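Local coordinates for protein phosphoserine aminotransferase SerC (Cytophaga hutchinsonii ATCC 33406, PDB 3FFR) that probably catalyses the pyridoxal-phosphate-dependent transamination that interconverts 3-phosphohydroxypyruvate and O-phosphoserine in serine biosynthesis, at residues A[76-81]-A[222-228]; A[82-88]-A[130-135]; A[152-156]-A[177-183]; A[160-165]-A[207-211]. One frame throughout, in Å; residues are numbered along the deposited sequence.

Contact 1. Residues A[76-81]-A[222-228]; sequences RIIQNC and IGTYHTI
N80 and I228 are joined by a nearly straight hydrogen bond: the backbone N of I228 donates to OD1 of N80 at 2.8 Å (164°), arriving from above the carbonyl plane. The same side chain turns its other end back on its own helix, where ND2 gives a hydrogen bond to the carbonyl O of R76 at 2.9 Å. With both ends engaged the amide is fixed in rotation, and I228 lies obliquely across it, its CD1 3.8 Å from N80 CB. I222 approaches the same oxygen with its CD1, 3.6 Å from N80 OD1.

At the other end R76 lays one face of its guanidinium over CB of H226, while Y225 OH sits at its edge, 3.1 Å from R76 NH2, in a weak bond; the Y225 ring stands perpendicular to the guanidinium. A bend at chi2 (-45°) swings R76 so that NH1 meets a lone pair of Q79 OE1 at 2.8 Å. Water 1 joins that OE1 to the carbonyl O of I222. E72 OE2 forms a salt bridge with R76 NE and a hydrogen bond with H226 ND1, and E75 of the second subunit pairs with R76 NH2, putting this end at the dimer interface. T227 N-caps helix 228-235 through S230, so the loop docks just where that helix starts, with helix 206-217 and strand 200-205 packed against I228.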
loop_
_atom_site.group_PDB
_atom_site.type_symbol
_atom_site.label_atom_id
_atom_site.label_comp_id
_atom_site.label_asym_id
_atom_site.label_seq_id
_atom_site.Cartn_x
_atom_site.Cartn_y
_atom_site.Cartn_z
ATOM N N ARG A 76 6.292 2.659 11.484
ATOM C CA ARG A 76 6.895 1.362 11.815
ATOM C C ARG A 76 8.245 1.519 12.491
ATOM O O ARG A 76 8.634 0.692 13.343
ATOM C CB ARG A 76 7.017 0.434 10.601
ATOM C CG ARG A 76 5.731 0.156 9.847
ATOM C CD ARG A 76 4.566 -0.152 10.746
ATOM N NE ARG A 76 3.356 -0.473 9.949
ATOM C CZ ARG A 76 2.170 -0.720 10.488
ATOM N NH1 ARG A 76 2.021 -0.633 11.808
ATOM N NH2 ARG A 76 1.152 -1.075 9.707
ATOM N N ILE A 77 8.994 2.553 12.116
ATOM C CA ILE A 77 10.277 2.829 12.787
ATOM C C ILE A 77 10.074 3.049 14.278
ATOM O O ILE A 77 10.748 2.451 15.125
ATOM C CB ILE A 77 11.038 4.055 12.173
ATOM C CG1 ILE A 77 11.632 3.642 10.818
ATOM C CG2 ILE A 77 12.128 4.601 13.148
ATOM C CD1 ILE A 77 12.092 4.823 9.925
ATOM N N ILE A 78 9.095 3.885 14.606
ATOM C CA ILE A 78 8.855 4.222 16.018
ATOM C C ILE A 78 8.278 3.017 16.763
ATOM O O ILE A 78 8.706 2.680 17.890
ATOM C CB ILE A 78 7.994 5.494 16.153
ATOM C CG1 ILE A 78 8.692 6.681 15.482
ATOM C CG2 ILE A 78 7.749 5.830 17.633
ATOM C CD1 ILE A 78 7.747 7.860 15.194
ATOM N N GLN A 79 7.343 2.326 16.133
ATOM C CA GLN A 79 6.755 1.140 16.792
ATOM C C GLN A 79 7.707 0.019 17.068
ATOM O O GLN A 79 7.635 -0.649 18.114
ATOM C CB GLN A 79 5.580 0.576 15.971
ATOM C CG GLN A 79 4.385 1.533 15.894
ATOM C CD GLN A 79 3.334 1.099 14.864
ATOM O OE1 GLN A 79 3.640 0.375 13.915
ATOM N NE2 GLN A 79 2.091 1.540 15.056
ATOM N N ASN A 80 8.596 -0.215 16.116
ATOM C CA ASN A 80 9.566 -1.313 16.216
ATOM C C ASN A 80 10.843 -1.015 16.962
ATOM O O ASN A 80 11.479 -1.922 17.479
ATOM C CB ASN A 80 9.963 -1.793 14.829
ATOM C CG ASN A 80 8.911 -2.703 14.190
ATOM O OD1 ASN A 80 8.917 -3.947 14.400
ATOM N ND2 ASN A 80 8.045 -2.103 13.339
ATOM N N CYS A 81 11.184 0.266 17.074
ATOM C CA CYS A 81 12.508 0.618 17.543
ATOM C C CYS A 81 12.655 1.638 18.659
ATOM O O CYS A 81 13.759 1.917 19.085
ATOM C CB CYS A 81 13.362 1.092 16.374
ATOM S SG CYS A 81 13.450 -0.063 14.958
ATOM N N ILE A 222 5.112 -4.543 19.292
ATOM C CA ILE A 222 5.829 -3.815 18.230
ATOM C C ILE A 222 5.022 -3.808 16.930
ATOM O O ILE A 222 5.495 -3.346 15.865
ATOM C CB ILE A 222 7.261 -4.306 17.978
ATOM C CG1 ILE A 222 7.301 -5.809 17.617
ATOM C CG2 ILE A 222 8.135 -3.960 19.200
ATOM C CD1 ILE A 222 8.676 -6.291 17.168
ATOM N N GLY A 223 3.797 -4.318 17.051
ATOM C CA GLY A 223 2.876 -4.343 15.932
ATOM C C GLY A 223 2.271 -5.696 15.629
ATOM O O GLY A 223 2.204 -6.580 16.472
ATOM N N THR A 224 1.889 -5.835 14.354
ATOM C CA THR A 224 1.232 -7.055 13.875
ATOM C C THR A 224 1.906 -7.551 12.600
ATOM O O THR A 224 2.965 -8.180 12.680
ATOM C CB THR A 224 -0.303 -6.908 13.707
ATOM O OG1 THR A 224 -0.619 -5.918 12.720
ATOM C CG2 THR A 224 -1.006 -6.603 15.059
ATOM N N TYR A 225 1.285 -7.283 11.464
ATOM C CA TYR A 225 1.807 -7.772 10.172
ATOM C C TYR A 225 3.110 -7.143 9.763
ATOM O O TYR A 225 3.933 -7.771 9.068
ATOM C CB TYR A 225 0.733 -7.667 9.042
ATOM C CG TYR A 225 0.442 -6.276 8.575
ATOM C CD1 TYR A 225 -0.144 -5.337 9.415
ATOM C CD2 TYR A 225 0.775 -5.885 7.305
ATOM C CE1 TYR A 225 -0.371 -4.036 8.995
ATOM C CE2 TYR A 225 0.542 -4.581 6.856
ATOM C CZ TYR A 225 -0.013 -3.658 7.713
ATOM O OH TYR A 225 -0.212 -2.369 7.295
ATOM N N HIS A 226 3.306 -5.894 10.145
ATOM C CA HIS A 226 4.518 -5.177 9.794
ATOM C C HIS A 226 5.487 -4.924 10.933
ATOM O O HIS A 226 6.163 -3.896 10.976
ATOM C CB HIS A 226 4.289 -3.938 8.914
ATOM C CG HIS A 226 4.011 -4.271 7.470
ATOM N ND1 HIS A 226 3.577 -3.337 6.544
ATOM C CD2 HIS A 226 4.077 -5.450 6.813
ATOM C CE1 HIS A 226 3.428 -3.929 5.368
ATOM N NE2 HIS A 226 3.694 -5.221 5.513
ATOM N N THR A 227 5.564 -5.882 11.848
ATOM C CA THR A 227 6.680 -5.885 12.766
ATOM C C THR A 227 7.885 -6.258 11.921
ATOM O O THR A 227 7.761 -6.924 10.884
ATOM C CB THR A 227 6.577 -6.906 13.921
ATOM O OG1 THR A 227 6.716 -8.265 13.424
ATOM C CG2 THR A 227 5.260 -6.706 14.701
ATOM N N ILE A 228 9.074 -5.848 12.373
ATOM C CA ILE A 228 10.286 -6.251 11.675
ATOM C C ILE A 228 10.415 -7.796 11.582
ATOM O O ILE A 228 10.678 -8.326 10.510
ATOM C CB ILE A 228 11.553 -5.571 12.261
ATOM C CG1 ILE A 228 11.562 -4.096 11.806
ATOM C CG2 ILE A 228 12.847 -6.260 11.750
ATOM C CD1 ILE A 228 12.616 -3.263 12.531
HETATM O O HOH W 1 4.508 -2.248 13.565
#

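Contact 2. Residues A[82-88]-A[130-135]; sequences VEKKSFH and DAEIIC
C135 SG lies obliquely above the H88 ring, 4.0 Å from its centroid, in a sulfur-aromatic contact, while S86 OG lies in the ring plane at the edge, hydrogen-bonded to NE2 at 2.8 Å. F98 meets this imidazole edge-to-face. The F87 ring lies alongside I134, the two side chains pointing the same way, with CD1 of F87 4.1 Å from CG2 of I134.

The carboxylate of E132 is gripped by three successive backbone N-H groups as the chain turns into strand 85-90. E83 N reaches OE1 at 2.8 Å on the syn side, K84 N takes OE2 likewise, and K85 N comes to that second oxygen from above the carboxylate plane, at 167°. K211 adds a salt bridge to OE1, which would favour the charged carboxylate. E132 N in turn donates to K85 O, so side chain and backbone of E132 both hold the incoming strand. The extended K85 chain runs across D130 and its NZ meets OD2 in a 2.8 Å salt bridge; Y110 OH bonds both K85 NZ and the other oxygen, D130 OD1.

V82 CG2 presses on I133 CD1 at 3.4 Å, a tight fit. Strands 85-90 and 133-137 pair in parallel within the mixed seven-stranded sheet, C135 N bonded to F87 O at 2.8 Å. Strand 85-90 lies between 133-137 and 108-113, with helix 93-104 covering the H88 and C135 face and strand 163-167 flanking I133 and I134.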
loop_
_atom_site.group_PDB
_atom_site.type_symbol
_atom_site.label_atom_id
_atom_site.label_comp_id
_atom_site.label_asym_id
_atom_site.label_seq_id
_atom_site.Cartn_x
_atom_site.Cartn_y
_atom_site.Cartn_z
ATOM N N VAL A 82 11.547 2.163 19.146
ATOM C CA VAL A 82 11.604 3.168 20.196
ATOM C C VAL A 82 10.727 2.798 21.372
ATOM O O VAL A 82 9.519 2.684 21.248
ATOM C CB VAL A 82 11.162 4.588 19.711
ATOM C CG1 VAL A 82 11.364 5.634 20.877
ATOM C CG2 VAL A 82 11.926 5.023 18.421
ATOM N N GLU A 83 11.359 2.597 22.510
ATOM C CA GLU A 83 10.613 2.305 23.726
ATOM C C GLU A 83 10.092 3.601 24.338
ATOM O O GLU A 83 8.904 3.715 24.685
ATOM C CB GLU A 83 11.479 1.569 24.765
ATOM C CG GLU A 83 10.652 1.129 25.975
ATOM C CD GLU A 83 11.440 0.258 26.954
ATOM O OE1 GLU A 83 12.637 0.056 26.737
ATOM O OE2 GLU A 83 10.852 -0.226 27.931
ATOM N N LYS A 84 10.975 4.575 24.456
ATOM C CA LYS A 84 10.659 5.830 25.140
ATOM C C LYS A 84 10.967 7.119 24.384
ATOM O O LYS A 84 10.117 8.002 24.263
ATOM C CB LYS A 84 11.419 5.856 26.474
ATOM C CG LYS A 84 11.081 4.682 27.389
ATOM C CD LYS A 84 11.793 4.719 28.715
ATOM C CE LYS A 84 11.366 3.540 29.569
ATOM N NZ LYS A 84 9.865 3.477 29.669
ATOM N N LYS A 85 12.200 7.220 23.883
ATOM C CA LYS A 85 12.677 8.470 23.277
ATOM C C LYS A 85 13.402 8.376 21.962
ATOM O O LYS A 85 14.223 7.501 21.729
ATOM C CB LYS A 85 13.651 9.162 24.251
ATOM C CG LYS A 85 13.139 9.412 25.687
ATOM C CD LYS A 85 14.035 10.373 26.447
ATOM C CE LYS A 85 13.509 10.606 27.844
ATOM N NZ LYS A 85 14.301 11.647 28.570
ATOM N N SER A 86 13.051 9.318 21.101
ATOM C CA SER A 86 13.730 9.483 19.837
ATOM C C SER A 86 14.301 10.896 19.739
ATOM O O SER A 86 13.999 11.771 20.538
ATOM C CB SER A 86 12.758 9.254 18.692
ATOM O OG SER A 86 11.695 10.184 18.767
ATOM N N PHE A 87 15.129 11.089 18.728
ATOM C CA PHE A 87 15.754 12.410 18.433
ATOM C C PHE A 87 15.555 12.677 16.955
ATOM O O PHE A 87 15.829 11.798 16.119
ATOM C CB PHE A 87 17.245 12.366 18.794
ATOM C CG PHE A 87 18.030 13.586 18.380
ATOM C CD1 PHE A 87 18.532 13.706 17.099
ATOM C CD2 PHE A 87 18.283 14.584 19.286
ATOM C CE1 PHE A 87 19.230 14.819 16.731
ATOM C CE2 PHE A 87 19.014 15.711 18.918
ATOM C CZ PHE A 87 19.468 15.831 17.650
ATOM N N HIS A 88 15.081 13.884 16.632
ATOM C CA HIS A 88 14.813 14.261 15.256
ATOM C C HIS A 88 15.404 15.609 14.868
ATOM O O HIS A 88 15.267 16.558 15.597
ATOM C CB HIS A 88 13.279 14.394 15.043
ATOM C CG HIS A 88 12.500 13.149 15.345
ATOM N ND1 HIS A 88 11.870 12.406 14.361
ATOM C CD2 HIS A 88 12.253 12.520 16.517
ATOM C CE1 HIS A 88 11.297 11.349 14.928
ATOM N NE2 HIS A 88 11.506 11.399 16.233
ATOM N N ASP A 130 20.192 9.339 26.105
ATOM C CA ASP A 130 18.989 8.477 26.245
ATOM C C ASP A 130 18.098 8.458 24.997
ATOM O O ASP A 130 17.055 7.828 24.979
ATOM C CB ASP A 130 18.176 8.786 27.508
ATOM C CG ASP A 130 17.576 10.162 27.516
ATOM O OD1 ASP A 130 17.853 10.945 26.581
ATOM O OD2 ASP A 130 16.836 10.457 28.491
ATOM N N ALA A 131 18.527 9.161 23.954
ATOM C CA ALA A 131 17.839 9.071 22.638
ATOM C C ALA A 131 18.162 7.682 22.075
ATOM O O ALA A 131 19.333 7.302 21.971
ATOM C CB ALA A 131 18.319 10.153 21.662
ATOM N N GLU A 132 17.132 6.940 21.693
ATOM C CA GLU A 132 17.294 5.560 21.198
ATOM C C GLU A 132 17.546 5.505 19.719
ATOM O O GLU A 132 18.141 4.550 19.206
ATOM C CB GLU A 132 16.058 4.715 21.535
ATOM C CG GLU A 132 15.808 4.618 23.005
ATOM C CD GLU A 132 14.444 4.018 23.335
ATOM O OE1 GLU A 132 14.153 2.944 22.770
ATOM O OE2 GLU A 132 13.714 4.601 24.192
ATOM N N ILE A 133 17.004 6.506 19.036
ATOM C CA ILE A 133 17.149 6.617 17.580
ATOM C C ILE A 133 17.386 8.073 17.222
ATOM O O ILE A 133 17.021 8.979 17.983
ATOM C CB ILE A 133 15.943 6.025 16.804
ATOM C CG1 ILE A 133 14.732 6.966 16.856
ATOM C CG2 ILE A 133 15.571 4.583 17.324
ATOM C CD1 ILE A 133 13.570 6.568 15.858
ATOM N N ILE A 134 18.069 8.255 16.090
ATOM C CA ILE A 134 18.358 9.565 15.491
ATOM C C ILE A 134 17.700 9.526 14.114
ATOM O O ILE A 134 18.028 8.692 13.283
ATOM C CB ILE A 134 19.884 9.829 15.348
ATOM C CG1 ILE A 134 20.530 10.000 16.727
ATOM C CG2 ILE A 134 20.174 11.068 14.483
ATOM C CD1 ILE A 134 22.045 9.793 16.726
ATOM N N CYS A 135 16.836 10.492 13.870
ATOM C CA CYS A 135 16.090 10.592 12.597
ATOM C C CYS A 135 16.532 11.827 11.826
ATOM O O CYS A 135 16.311 12.967 12.236
ATOM C CB CYS A 135 14.595 10.657 12.836
ATOM S SG CYS A 135 13.910 9.195 13.658
#

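Contact 3. Residues A[152-156]-A[177-183]; sequences INTFR and FDWTKID
D183 OD2 is gripped by R156 NH2 and by I164 N; the R156 bond, 2.6 Å from NH2 to OD2 in one of two conformers of that arginine, belongs to a salt bridge but is weak, with only 123° at the hydrogen. This joins two loops at the ends of the central strands of the seven-stranded sheet of the aminotransferase fold, one leading into strand 163-167 and the other into strand 184-188. R207 pairs with OD1, so the carboxylate is held from several directions. R156 reaches it through a chain that leaves anti to the backbone N (chi1 165°) and then folds at chi2 and chi3, setting the oxygen at the edge of the guanidinium, with the two planes 49° apart.

Water 2 bridges the loops, donating to the carbonyl oxygens of I152 and K181. Water 3 makes a second bridge, donating to N153 OD1 and accepting from D178 N. The amide of N153 is crossed at about a right angle by the K181 chain, whose CD lies 3.5 Å from N153 CG. D178 begins an Asx turn, its OD1 accepting from both N and OG1 of T180. On the buried side I152 splits its branches: CD1 touches the edge of the F177 ring at CE1, 3.7 Å away, while CG2 meets I182 CG2 tightly at 3.4 Å.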
loop_
_atom_site.group_PDB
_atom_site.type_symbol
_atom_site.label_atom_id
_atom_site.label_comp_id
_atom_site.label_asym_id
_atom_site.label_seq_id
_atom_site.Cartn_x
_atom_site.Cartn_y
_atom_site.Cartn_z
ATOM N N ILE A 152 25.765 13.822 7.560
ATOM C CA ILE A 152 25.069 12.654 8.143
ATOM C C ILE A 152 26.059 11.806 8.956
ATOM O O ILE A 152 25.762 11.290 10.045
ATOM C CB ILE A 152 24.418 11.790 7.027
ATOM C CG1 ILE A 152 23.209 12.586 6.491
ATOM C CG2 ILE A 152 23.985 10.367 7.556
ATOM C CD1 ILE A 152 22.359 11.981 5.473
ATOM N N ASN A 153 27.252 11.682 8.395
ATOM C CA ASN A 153 28.287 10.822 8.960
ATOM C C ASN A 153 28.806 11.278 10.309
ATOM O O ASN A 153 29.510 10.526 10.987
ATOM C CB ASN A 153 29.480 10.667 7.995
ATOM C CG ASN A 153 29.172 9.762 6.820
ATOM O OD1 ASN A 153 28.161 9.055 6.814
ATOM N ND2 ASN A 153 30.057 9.767 5.820
ATOM N N THR A 154 28.471 12.502 10.685
ATOM C CA THR A 154 28.956 13.056 11.950
ATOM C C THR A 154 28.134 12.606 13.133
ATOM O O THR A 154 28.536 12.770 14.281
ATOM C CB THR A 154 28.960 14.594 11.984
ATOM O OG1 THR A 154 27.622 15.100 11.916
ATOM C CG2 THR A 154 29.823 15.166 10.871
ATOM N N PHE A 155 26.991 12.011 12.865
ATOM C CA PHE A 155 26.072 11.619 13.968
ATOM C C PHE A 155 26.425 10.355 14.727
ATOM O O PHE A 155 26.146 10.245 15.919
ATOM C CB PHE A 155 24.622 11.581 13.488
ATOM C CG PHE A 155 24.007 12.962 13.367
ATOM C CD1 PHE A 155 24.209 13.725 12.232
ATOM C CD2 PHE A 155 23.296 13.514 14.417
ATOM C CE1 PHE A 155 23.681 14.992 12.129
ATOM C CE2 PHE A 155 22.774 14.795 14.319
ATOM C CZ PHE A 155 22.972 15.536 13.177
ATOM N N ARG A 156 27.099 9.435 14.061
ATOM C CA ARG A 156 27.410 8.156 14.691
ATOM C C ARG A 156 28.132 8.301 16.001
ATOM O O ARG A 156 27.821 7.627 16.974
ATOM C CB ARG A 156 28.248 7.217 13.830
ATOM C CG ARG A 156 28.789 6.120 14.742
ATOM C CD ARG A 156 27.659 5.760 15.722
ATOM N NE ARG A 156 26.630 5.086 14.968
ATOM C CZ ARG A 156 25.321 5.032 15.224
ATOM N NH1 ARG A 156 24.739 5.652 16.244
ATOM N NH2 ARG A 156 24.587 4.355 14.385
ATOM N N PHE A 177 25.574 6.648 0.505
ATOM C CA PHE A 177 25.784 6.458 1.939
ATOM C C PHE A 177 26.958 5.586 2.291
ATOM O O PHE A 177 27.363 4.699 1.540
ATOM C CB PHE A 177 24.511 5.927 2.642
ATOM C CG PHE A 177 23.357 6.899 2.585
ATOM C CD1 PHE A 177 23.347 8.033 3.418
ATOM C CD2 PHE A 177 22.340 6.738 1.676
ATOM C CE1 PHE A 177 22.352 8.964 3.334
ATOM C CE2 PHE A 177 21.312 7.671 1.601
ATOM C CZ PHE A 177 21.327 8.792 2.434
ATOM N N ASP A 178 27.521 5.913 3.442
ATOM C CA ASP A 178 28.483 5.050 4.107
ATOM C C ASP A 178 27.613 4.243 5.065
ATOM O O ASP A 178 27.139 4.753 6.087
ATOM C CB ASP A 178 29.514 5.845 4.880
ATOM C CG ASP A 178 30.486 4.957 5.632
ATOM O OD1 ASP A 178 30.187 3.786 5.934
ATOM O OD2 ASP A 178 31.568 5.477 5.960
ATOM N N TRP A 179 27.393 2.985 4.705
ATOM C CA TRP A 179 26.443 2.136 5.425
ATOM C C TRP A 179 26.934 1.760 6.801
ATOM O O TRP A 179 26.184 1.227 7.593
ATOM C CB TRP A 179 26.122 0.881 4.608
ATOM C CG TRP A 179 25.541 1.230 3.256
ATOM C CD1 TRP A 179 26.159 1.089 2.041
ATOM C CD2 TRP A 179 24.281 1.836 2.993
ATOM N NE1 TRP A 179 25.354 1.548 1.046
ATOM C CE2 TRP A 179 24.186 2.005 1.599
ATOM C CE3 TRP A 179 23.208 2.224 3.798
ATOM C CZ2 TRP A 179 23.079 2.567 0.996
ATOM C CZ3 TRP A 179 22.091 2.753 3.187
ATOM C CH2 TRP A 179 22.042 2.928 1.796
ATOM N N THR A 180 28.194 2.052 7.095
ATOM C CA THR A 180 28.717 1.727 8.417
ATOM C C THR A 180 28.452 2.838 9.412
ATOM O O THR A 180 28.537 2.609 10.620
ATOM C CB THR A 180 30.244 1.467 8.409
ATOM O OG1 THR A 180 30.952 2.702 8.258
ATOM C CG2 THR A 180 30.638 0.448 7.316
ATOM N N LYS A 181 28.090 4.015 8.904
ATOM C CA LYS A 181 27.873 5.177 9.769
ATOM C C LYS A 181 26.422 5.486 10.090
ATOM O O LYS A 181 26.129 6.353 10.901
ATOM C CB LYS A 181 28.599 6.389 9.212
ATOM C CG LYS A 181 30.089 6.188 9.224
ATOM C CD LYS A 181 30.832 7.396 8.724
ATOM C CE LYS A 181 32.304 7.055 8.582
ATOM N NZ LYS A 181 32.847 6.414 9.824
ATOM N N ILE A 182 25.521 4.732 9.464
ATOM C CA ILE A 182 24.099 4.834 9.726
ATOM C C ILE A 182 23.573 3.412 9.919
ATOM O O ILE A 182 24.347 2.446 9.863
ATOM C CB ILE A 182 23.330 5.577 8.626
ATOM C CG1 ILE A 182 23.420 4.820 7.289
ATOM C CG2 ILE A 182 23.794 7.060 8.515
ATOM C CD1 ILE A 182 22.553 5.405 6.186
ATOM N N ASP A 183 22.283 3.288 10.170
ATOM C CA ASP A 183 21.690 1.975 10.389
ATOM C C ASP A 183 20.526 1.645 9.456
ATOM O O ASP A 183 20.144 0.484 9.304
ATOM C CB ASP A 183 21.232 1.870 11.847
ATOM C CG ASP A 183 22.405 2.053 12.829
ATOM O OD1 ASP A 183 23.228 1.090 12.948
ATOM O OD2 ASP A 183 22.464 3.131 13.493
HETATM O O HOH W 2 26.565 9.034 11.352
HETATM O O HOH W 3 26.290 7.510 5.499
#

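Contact 4. Residues A[160-165]-A[207-211]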
loop_
_atom_site.group_PDB
_atom_site.type_symbol
_atom_site.label_atom_id
_atom_site.label_comp_id
_atom_site.label_asym_id
_atom_site.label_seq_id
_atom_site.Cartn_x
_atom_site.Cartn_y
_atom_site.Cartn_z
ATOM N N LYS A 160 26.651 6.629 20.160
ATOM C CA LYS A 160 27.081 5.418 19.479
ATOM C C LYS A 160 26.052 4.315 19.461
ATOM O O LYS A 160 26.016 3.527 18.532
ATOM C CB LYS A 160 28.424 4.949 20.039
ATOM C CG LYS A 160 29.485 6.040 19.702
ATOM C CD LYS A 160 30.778 5.738 20.177
ATOM C CE LYS A 160 31.699 6.934 20.011
ATOM N NZ LYS A 160 31.289 8.043 20.906
ATOM N N ASP A 161 25.202 4.286 20.475
ATOM C CA ASP A 161 24.234 3.210 20.598
ATOM C C ASP A 161 22.933 3.482 19.862
ATOM O O ASP A 161 22.130 2.560 19.619
ATOM C CB ASP A 161 23.939 2.872 22.055
ATOM C CG ASP A 161 25.024 2.046 22.670
ATOM O OD1 ASP A 161 25.664 1.275 21.926
ATOM O OD2 ASP A 161 25.239 2.154 23.884
ATOM N N ALA A 162 22.727 4.727 19.500
ATOM C CA ALA A 162 21.473 5.094 18.798
ATOM C C ALA A 162 21.421 4.423 17.429
ATOM O O ALA A 162 22.457 4.147 16.800
ATOM C CB ALA A 162 21.349 6.594 18.638
ATOM N N LEU A 163 20.194 4.153 16.985
ATOM C CA LEU A 163 19.962 3.697 15.623
ATOM C C LEU A 163 19.732 4.935 14.787
ATOM O O LEU A 163 18.890 5.774 15.117
ATOM C CB LEU A 163 18.726 2.812 15.512
ATOM C CG LEU A 163 18.769 1.520 16.335
ATOM C CD1 LEU A 163 17.328 0.925 16.342
ATOM C CD2 LEU A 163 19.835 0.530 15.802
ATOM N N ILE A 164 20.501 5.058 13.710
ATOM C CA ILE A 164 20.392 6.202 12.798
ATOM C C ILE A 164 19.597 5.850 11.546
ATOM O O ILE A 164 19.991 4.997 10.745
ATOM C CB ILE A 164 21.792 6.800 12.422
ATOM C CG1 ILE A 164 22.547 7.220 13.681
ATOM C CG2 ILE A 164 21.626 8.013 11.485
ATOM C CD1 ILE A 164 23.999 7.682 13.428
ATOM N N PHE A 165 18.477 6.553 11.398
ATOM C CA PHE A 165 17.538 6.409 10.252
ATOM C C PHE A 165 17.609 7.642 9.382
ATOM O O PHE A 165 17.512 8.765 9.872
ATOM C CB PHE A 165 16.080 6.246 10.709
ATOM C CG PHE A 165 15.826 5.032 11.511
ATOM C CD1 PHE A 165 16.029 5.039 12.889
ATOM C CD2 PHE A 165 15.414 3.855 10.896
ATOM C CE1 PHE A 165 15.827 3.859 13.624
ATOM C CE2 PHE A 165 15.198 2.696 11.608
ATOM C CZ PHE A 165 15.419 2.690 12.989
ATOM N N ARG A 207 21.458 -4.118 13.548
ATOM C CA ARG A 207 21.239 -3.381 14.815
ATOM C C ARG A 207 19.752 -2.990 14.978
ATOM O O ARG A 207 19.144 -3.059 16.065
ATOM C CB ARG A 207 22.151 -2.145 14.901
ATOM C CG ARG A 207 23.640 -2.490 14.849
ATOM C CD ARG A 207 24.535 -1.312 15.058
ATOM N NE ARG A 207 24.353 -0.742 16.382
ATOM C CZ ARG A 207 23.885 0.482 16.633
ATOM N NH1 ARG A 207 23.589 1.330 15.670
ATOM N NH2 ARG A 207 23.744 0.871 17.888
ATOM N N VAL A 208 19.161 -2.604 13.862
ATOM C CA VAL A 208 17.763 -2.220 13.852
ATOM C C VAL A 208 16.889 -3.450 14.161
ATOM O O VAL A 208 15.997 -3.407 15.014
ATOM C CB VAL A 208 17.358 -1.588 12.494
ATOM C CG1 VAL A 208 15.869 -1.245 12.498
ATOM C CG2 VAL A 208 18.176 -0.282 12.229
ATOM N N ILE A 209 17.200 -4.547 13.484
ATOM C CA ILE A 209 16.469 -5.822 13.641
ATOM C C ILE A 209 16.554 -6.264 15.104
ATOM O O ILE A 209 15.567 -6.607 15.745
ATOM C CB ILE A 209 17.044 -6.904 12.688
ATOM C CG1 ILE A 209 16.726 -6.516 11.208
ATOM C CG2 ILE A 209 16.471 -8.299 13.027
ATOM C CD1 ILE A 209 17.625 -7.193 10.171
ATOM N N GLU A 210 17.753 -6.206 15.649
ATOM C CA GLU A 210 17.953 -6.671 17.033
ATOM C C GLU A 210 17.218 -5.816 18.039
ATOM O O GLU A 210 16.708 -6.319 19.047
ATOM C CB GLU A 210 19.427 -6.781 17.387
ATOM C CG GLU A 210 20.057 -7.979 16.687
ATOM C CD GLU A 210 19.279 -9.329 16.896
ATOM O OE1 GLU A 210 18.892 -9.670 18.058
ATOM O OE2 GLU A 210 19.094 -10.070 15.883
ATOM N N LYS A 211 17.118 -4.529 17.755
ATOM C CA LYS A 211 16.397 -3.643 18.684
ATOM C C LYS A 211 14.917 -4.049 18.724
ATOM O O LYS A 211 14.302 -4.112 19.790
ATOM C CB LYS A 211 16.567 -2.151 18.310
ATOM C CG LYS A 211 15.724 -1.189 19.168
ATOM C CD LYS A 211 16.145 -1.145 20.647
ATOM C CE LYS A 211 15.280 -0.186 21.473
ATOM N NZ LYS A 211 15.529 1.231 21.157
HETATM O O HOH W 4 24.450 -0.674 20.542
#
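L163 faces V208 across the nearest backbone approach, CA to CA 6.6 Å, where strand 163-165 and helix 207-211 pass at a steep 116°, their axes 9.6 Å apart. This is helix-on-sheet packing in the aminotransferase fold: helix 206-217 packs on one face of the seven-stranded sheet, next to helix 70-81. L163 carries the apolar part, and its two methyls divide the helix surface between them. CD2 goes to R207 and V208, while CD1 touches K211 CB at 3.7 Å. F165 meets V208 from the opposite direction, its CZ 4.0 Å from CG1, and C81 of helix 70-81 also packs on L163, F165 and V208.

R207 passes L163 the other way, laying one face of its guanidinium over CD2, and a bend at chi3 (63°) turns the group toward the loop before the strand. There NH1, also paired with D183, bonds the carbonyl O of A162 at 3.2 Å and a straight 169°; the bond lies in the guanidinium plane but above that of the carbonyl. K211 sends its NZ to E132. R207 NH2 gives a weak bond to D161 O at 2.9 Å. Water 4, also in the guanidinium plane, accepts from that NH2 and donates to D161 OD1 at 2.7 Å.

How the contacts relate
Contacts 2, 3 and 4 all border the seven-stranded sheet, and contact 1 closes a long loop in the chain within which they lie. Contact 4 is the junction: K211 NZ reaches E132 OE1 of contact 2 at 2.7 Å and C81 O of contact 1 at 2.8 Å, while R207 NH1 meets D183 OD1 of contact 3 at 2.8 Å. Contacts 1 and 3 do not touch. Contact 3 leads into strand 184-188, after which comes K191, the lysine that carries pyridoxal phosphate. The side chain of Y225 in contact 1 is about 10 Å from a bound serine. E83, D130, E132, D161 and K211 of contacts 2 and 4 border one polyether, probably from the crystallisation liquor.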